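PDB 5XNS: segregation and condensation protein A, which probably bridges the SMC head domains as the kleisin subunit of the prokaryotic condensin complex, this chain being its C-terminal winged-helix domain. Local coordinates for residues Y5-Y10 with Y44-L48; P23-L29 with E64-V68. All blocks are in the same frame, centred on the assembly; numbering follows the deposited sequence.

Contact 1: residues Y5-Y10 with Y44-L48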
# COMPACT_ATOMS: atom_id res chain seq x y z
N TYR B 5 28.43 16.43 10.34
CA TYR B 5 27.33 17.12 11.00
C TYR B 5 26.78 16.29 12.16
O TYR B 5 26.43 16.84 13.21
CB TYR B 5 26.22 17.44 9.99
CG TYR B 5 26.74 18.30 8.87
CD1 TYR B 5 27.06 19.64 9.09
CD2 TYR B 5 26.96 17.77 7.59
CE1 TYR B 5 27.56 20.44 8.07
CE2 TYR B 5 27.46 18.56 6.56
CZ TYR B 5 27.75 19.90 6.81
OH TYR B 5 28.25 20.70 5.81
N VAL B 6 26.72 14.97 11.99
CA VAL B 6 26.31 14.11 13.09
C VAL B 6 27.31 14.20 14.23
O VAL B 6 26.93 14.34 15.40
CB VAL B 6 26.12 12.67 12.57
CG1 VAL B 6 25.86 11.72 13.71
CG2 VAL B 6 24.97 12.63 11.57
N GLU B 7 28.61 14.16 13.91
CA GLU B 7 29.64 14.30 14.93
C GLU B 7 29.60 15.68 15.59
O GLU B 7 29.75 15.80 16.81
CB GLU B 7 31.02 14.03 14.32
CG GLU B 7 32.18 14.31 15.28
CD GLU B 7 32.35 13.21 16.35
OE1 GLU B 7 33.09 13.44 17.35
OE2 GLU B 7 31.76 12.12 16.16
N GLU B 8 29.39 16.74 14.79
CA GLU B 8 29.26 18.08 15.37
C GLU B 8 28.14 18.11 16.39
O GLU B 8 28.30 18.67 17.49
CB GLU B 8 29.01 19.12 14.27
CG GLU B 8 30.28 19.70 13.62
CD GLU B 8 29.98 20.57 12.39
OE1 GLU B 8 30.85 20.66 11.48
OE2 GLU B 8 28.88 21.16 12.32
N LEU B 9 27.00 17.50 16.06
CA LEU B 9 25.87 17.53 16.97
C LEU B 9 26.17 16.72 18.23
O LEU B 9 25.77 17.10 19.34
CB LEU B 9 24.63 17.00 16.26
CG LEU B 9 23.41 16.78 17.15
CD1 LEU B 9 22.96 18.08 17.82
CD2 LEU B 9 22.29 16.17 16.32
N TYR B 10 26.91 15.62 18.08
CA TYR B 10 27.33 14.83 19.23
C TYR B 10 28.17 15.68 20.19
O TYR B 10 27.91 15.70 21.40
CB TYR B 10 28.12 13.61 18.76
CG TYR B 10 28.64 12.73 19.87
CD1 TYR B 10 27.81 12.32 20.91
CD2 TYR B 10 29.95 12.25 19.84
CE1 TYR B 10 28.28 11.49 21.91
CE2 TYR B 10 30.43 11.42 20.83
CZ TYR B 10 29.59 11.04 21.86
OH TYR B 10 30.06 10.22 22.85
N TYR B 44 19.63 12.92 12.96
CA TYR B 44 21.01 12.83 13.42
C TYR B 44 21.08 12.24 14.83
O TYR B 44 21.97 11.43 15.13
CB TYR B 44 21.66 14.21 13.35
CG TYR B 44 21.91 14.68 11.92
CD1 TYR B 44 21.61 13.87 10.84
CD2 TYR B 44 22.47 15.92 11.66
CE1 TYR B 44 21.84 14.28 9.54
CE2 TYR B 44 22.70 16.35 10.37
CZ TYR B 44 22.39 15.52 9.31
OH TYR B 44 22.62 15.93 8.01
N LEU B 45 20.12 12.60 15.69
CA LEU B 45 20.06 11.98 17.00
C LEU B 45 19.75 10.48 16.89
O LEU B 45 20.37 9.66 17.58
CB LEU B 45 19.02 12.70 17.86
CG LEU B 45 19.43 14.11 18.26
CD1 LEU B 45 18.24 14.87 18.82
CD2 LEU B 45 20.61 14.11 19.26
N LEU B 46 18.86 10.10 15.98
CA LEU B 46 18.58 8.67 15.83
C LEU B 46 19.80 7.93 15.31
O LEU B 46 20.04 6.78 15.70
CB LEU B 46 17.37 8.44 14.93
CG LEU B 46 16.11 9.02 15.57
CD1 LEU B 46 15.09 9.39 14.49
CD2 LEU B 46 15.53 8.07 16.59
N PHE B 47 20.57 8.56 14.40
CA PHE B 47 21.85 7.99 14.00
C PHE B 47 22.76 7.79 15.21
O PHE B 47 23.36 6.72 15.39
CB PHE B 47 22.53 8.89 12.96
CG PHE B 47 21.89 8.88 11.59
CD1 PHE B 47 20.84 8.02 11.29
CD2 PHE B 47 22.34 9.75 10.60
CE1 PHE B 47 20.26 8.01 10.02
CE2 PHE B 47 21.76 9.75 9.33
CZ PHE B 47 20.73 8.88 9.04
N LEU B 48 22.88 8.82 16.05
CA LEU B 48 23.74 8.71 17.22
C LEU B 48 23.23 7.64 18.18
O LEU B 48 24.02 6.94 18.82
CB LEU B 48 23.87 10.07 17.91
CG LEU B 48 24.81 11.08 17.20
CD1 LEU B 48 24.60 12.47 17.75
CD2 LEU B 48 26.28 10.68 17.32

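Contact 2: residues P23-L29 with E64-V68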
# COMPACT_ATOMS: atom_id res chain seq x y z
N PRO B 23 19.30 15.85 31.46
CA PRO B 23 18.93 15.55 30.07
C PRO B 23 18.62 16.81 29.28
O PRO B 23 18.04 17.77 29.80
CB PRO B 23 17.69 14.66 30.22
CG PRO B 23 17.78 14.08 31.61
CD PRO B 23 18.42 15.17 32.43
N ILE B 24 19.01 16.81 28.01
CA ILE B 24 18.84 17.96 27.12
C ILE B 24 17.53 17.82 26.35
O ILE B 24 17.28 16.78 25.72
CB ILE B 24 20.04 18.08 26.17
CG1 ILE B 24 21.32 18.32 26.97
CG2 ILE B 24 19.81 19.19 25.13
CD1 ILE B 24 22.56 17.98 26.24
N LYS B 25 16.69 18.86 26.41
CA LYS B 25 15.46 18.87 25.61
C LYS B 25 15.77 18.88 24.11
O LYS B 25 16.57 19.69 23.64
CB LYS B 25 14.61 20.10 25.95
CG LYS B 25 14.08 20.18 27.38
CD LYS B 25 13.25 21.46 27.59
CE LYS B 25 12.72 21.54 29.01
NZ LYS B 25 11.79 22.69 29.22
N PHE B 26 15.10 18.00 23.37
CA PHE B 26 15.21 18.01 21.91
C PHE B 26 14.99 19.42 21.36
O PHE B 26 15.76 19.88 20.51
CB PHE B 26 14.21 17.03 21.28
CG PHE B 26 14.11 17.13 19.77
CD1 PHE B 26 15.21 16.83 18.97
CD2 PHE B 26 12.93 17.53 19.15
CE1 PHE B 26 15.13 16.91 17.57
CE2 PHE B 26 12.84 17.63 17.75
CZ PHE B 26 13.94 17.32 16.96
N TRP B 27 13.94 20.11 21.83
CA TRP B 27 13.63 21.43 21.29
C TRP B 27 14.83 22.36 21.36
O TRP B 27 15.05 23.18 20.46
CB TRP B 27 12.45 22.08 22.01
CG TRP B 27 11.17 21.29 22.05
CD1 TRP B 27 10.38 21.07 23.14
CD2 TRP B 27 10.54 20.62 20.95
NE1 TRP B 27 9.29 20.30 22.79
CE2 TRP B 27 9.36 20.01 21.45
CE3 TRP B 27 10.84 20.47 19.59
CZ2 TRP B 27 8.50 19.26 20.65
CZ3 TRP B 27 9.99 19.72 18.80
CH2 TRP B 27 8.83 19.13 19.33
N ASP B 28 15.63 22.26 22.43
CA ASP B 28 16.76 23.16 22.59
C ASP B 28 17.89 22.86 21.63
O ASP B 28 18.85 23.64 21.54
CB ASP B 28 17.29 23.11 24.03
CG ASP B 28 16.30 23.65 25.05
OD1 ASP B 28 15.29 24.28 24.67
OD2 ASP B 28 16.57 23.45 26.26
N LEU B 29 17.83 21.73 20.92
CA LEU B 29 18.87 21.30 20.01
C LEU B 29 18.61 21.71 18.57
O LEU B 29 19.55 21.69 17.77
CB LEU B 29 19.04 19.77 20.08
CG LEU B 29 20.22 19.17 20.85
CD1 LEU B 29 20.86 20.16 21.82
CD2 LEU B 29 19.82 17.89 21.57
N GLU B 64 7.41 15.20 25.26
CA GLU B 64 8.73 15.80 25.30
C GLU B 64 9.82 14.75 25.10
O GLU B 64 9.78 13.68 25.69
CB GLU B 64 8.94 16.53 26.64
CG GLU B 64 10.33 17.16 26.76
CD GLU B 64 10.31 18.54 27.38
OE1 GLU B 64 10.27 18.65 28.63
OE2 GLU B 64 10.32 19.53 26.60
N ILE B 65 10.78 15.08 24.24
CA ILE B 65 11.93 14.24 23.94
C ILE B 65 13.16 14.84 24.61
O ILE B 65 13.41 16.04 24.50
CB ILE B 65 12.12 14.13 22.42
CG1 ILE B 65 10.84 13.58 21.78
CG2 ILE B 65 13.34 13.27 22.10
CD1 ILE B 65 10.82 13.69 20.24
N LEU B 66 13.94 14.00 25.29
CA LEU B 66 15.18 14.39 25.94
C LEU B 66 16.34 13.54 25.43
O LEU B 66 16.15 12.42 24.95
CB LEU B 66 15.11 14.24 27.46
CG LEU B 66 13.89 14.85 28.13
CD1 LEU B 66 13.76 14.26 29.52
CD2 LEU B 66 14.02 16.37 28.19
N VAL B 67 17.55 14.08 25.56
CA VAL B 67 18.75 13.45 25.03
C VAL B 67 19.80 13.38 26.13
O VAL B 67 20.07 14.38 26.82
CB VAL B 67 19.32 14.23 23.83
CG1 VAL B 67 20.51 13.49 23.23
CG2 VAL B 67 18.22 14.47 22.79
N VAL B 68 20.43 12.22 26.27
CA VAL B 68 21.55 12.06 27.19
C VAL B 68 22.68 11.39 26.43
O VAL B 68 22.46 10.38 25.76
CB VAL B 68 21.14 11.25 28.43
CG1 VAL B 68 22.35 11.00 29.32
CG2 VAL B 68 20.05 11.97 29.19

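Contact 1: residues Y5-Y10 with Y44-L48
Val6 meets the segment 44-48 with both of its methyl groups, and each finds a different kind of partner. Val6 CG2 sits over one face of the Tyr44 ring, 3.9 Å from the ring centroid and 21° off its normal, a CH-pi contact displaced toward the CG–CD1 side. Val6 CG2 also reaches the edge of the Phe47 ring, 4.0 Å from Phe47 CD2. CG1, placed anti to the backbone N of Val6 (chi1 173°), is turned instead to Leu48, with 3.7 Å between Val6 CG1 and Leu48 CG. The two branches of one small side chain thus divide the helix surface opposite between aromatic and aliphatic neighbours.

Around this centre the contact is wholly apolar. Tyr5 touches the Tyr44 ring through its CB, 3.7 Å from Tyr44 CE2, while its own ring leads away. One turn later Leu9 packs CD2 at 3.6 Å against Tyr44 CB, and the same methyl touches the end of Leu45. Leu48 CD2 lies 3.7 Å from Tyr10 CB, at the C-terminal end of both segments. With the ring gone, as in an alanine here at Tyr44, Val6 CG2 would probably lose the face it rests on and Tyr5 CB its neighbour at CE2, leaving a gap between the helices there.

What positions these side chains is a near-perpendicular helix crossing: the local axes pass 9.6 Å apart at a signed angle of -81°, with Val6 and Tyr44 as the facing backbone positions. Helix 3-20 and helix 35-50 are therefore joined over a compact patch. Beyond it, Leu46 and Phe47 pack against the backbone of a chain of another protein, and Phe47 touches Ile2. Toward the sheet, Tyr10 and Leu48 both extend to Arg53 and Val54, and Leu45 reaches Ile56 of strand 54-58.

Contact 2: residues P23-L29 with E64-V68
Ile24 and Val67 face each other as an antiparallel hydrogen-bonded pair, and between them they engage both backbone donors and both acceptors. Ile24 N gives a nearly straight bond to Val67 O, 2.9 Å long with 173° at the hydrogen. The return bond, from Val67 N to Ile24 O, is shorter at 2.7 Å but bent to 138°. Ile24 O also receives a CA-H...O contact from Leu66, whose CA lies 3.2 Å away, so two donors converge on one carbonyl. Phe26 N then bonds to Ile65 O at 2.8 Å, its hydrogen aimed almost directly at the oxygen.

Lys25 and Leu66 form the intervening non-hydrogen-bonded pair, and their backbone groups look outward. Lys25 O accepts Asp28 N and Phe26 O accepts Leu29 N, turning the chain out of the strand, while Leu66 bonds through its backbone to Ile57 of the next strand and Val68 does the same with Glu55.

The side chains follow the alternation. Leu66 CD2 runs alongside the aliphatic part of Lys25, and Pro23 CB rests 3.7 Å from Val68 CG2. Lys25 NZ and Glu64 OE1 are 4.4 Å apart, too far for a salt bridge, although Glu64 OE2 lies over the methylenes of the lysine and near Trp27 CD1. Phe26 approaches Ile65 through CB, and its ring, with CG anti to the backbone N (chi1 172°), swings away toward Ile38 and Thr41 on helix 35-50, whereas Ile24 packs on Val13 and Ile16 of helix 3-20. Phe26, Trp27 and Ile65 also meet apolar side chains of a chain of another protein.

Strand 24-25 pairing with 65-69, itself one arm of the hairpin with 54-58, gives the strand order 1-3-2 expected of a winged-helix domain, as in the C-terminal domains of kleisins.

In the fold
From the N terminus the chain runs along helix 3-20, through strand 24-25 and the turn after it, and into helix 35-50, whose later part returns to the first helix and closes contact 1 across 33 residues. Strands 54-58 and 65-69 follow, and the last comes back to 23-29, closing contact 2 across 34. Because the segments alternate in sequence, the two loops cross rather than nest. Their centres lie 13 Å apart, yet they share one interior: Leu45 CD1 is 3.6 Å from Phe26 CD1 and also touches Val67, while Leu9 meets Leu29. The helix pair and the three-stranded sheet are thereby locked into one winged-helix domain.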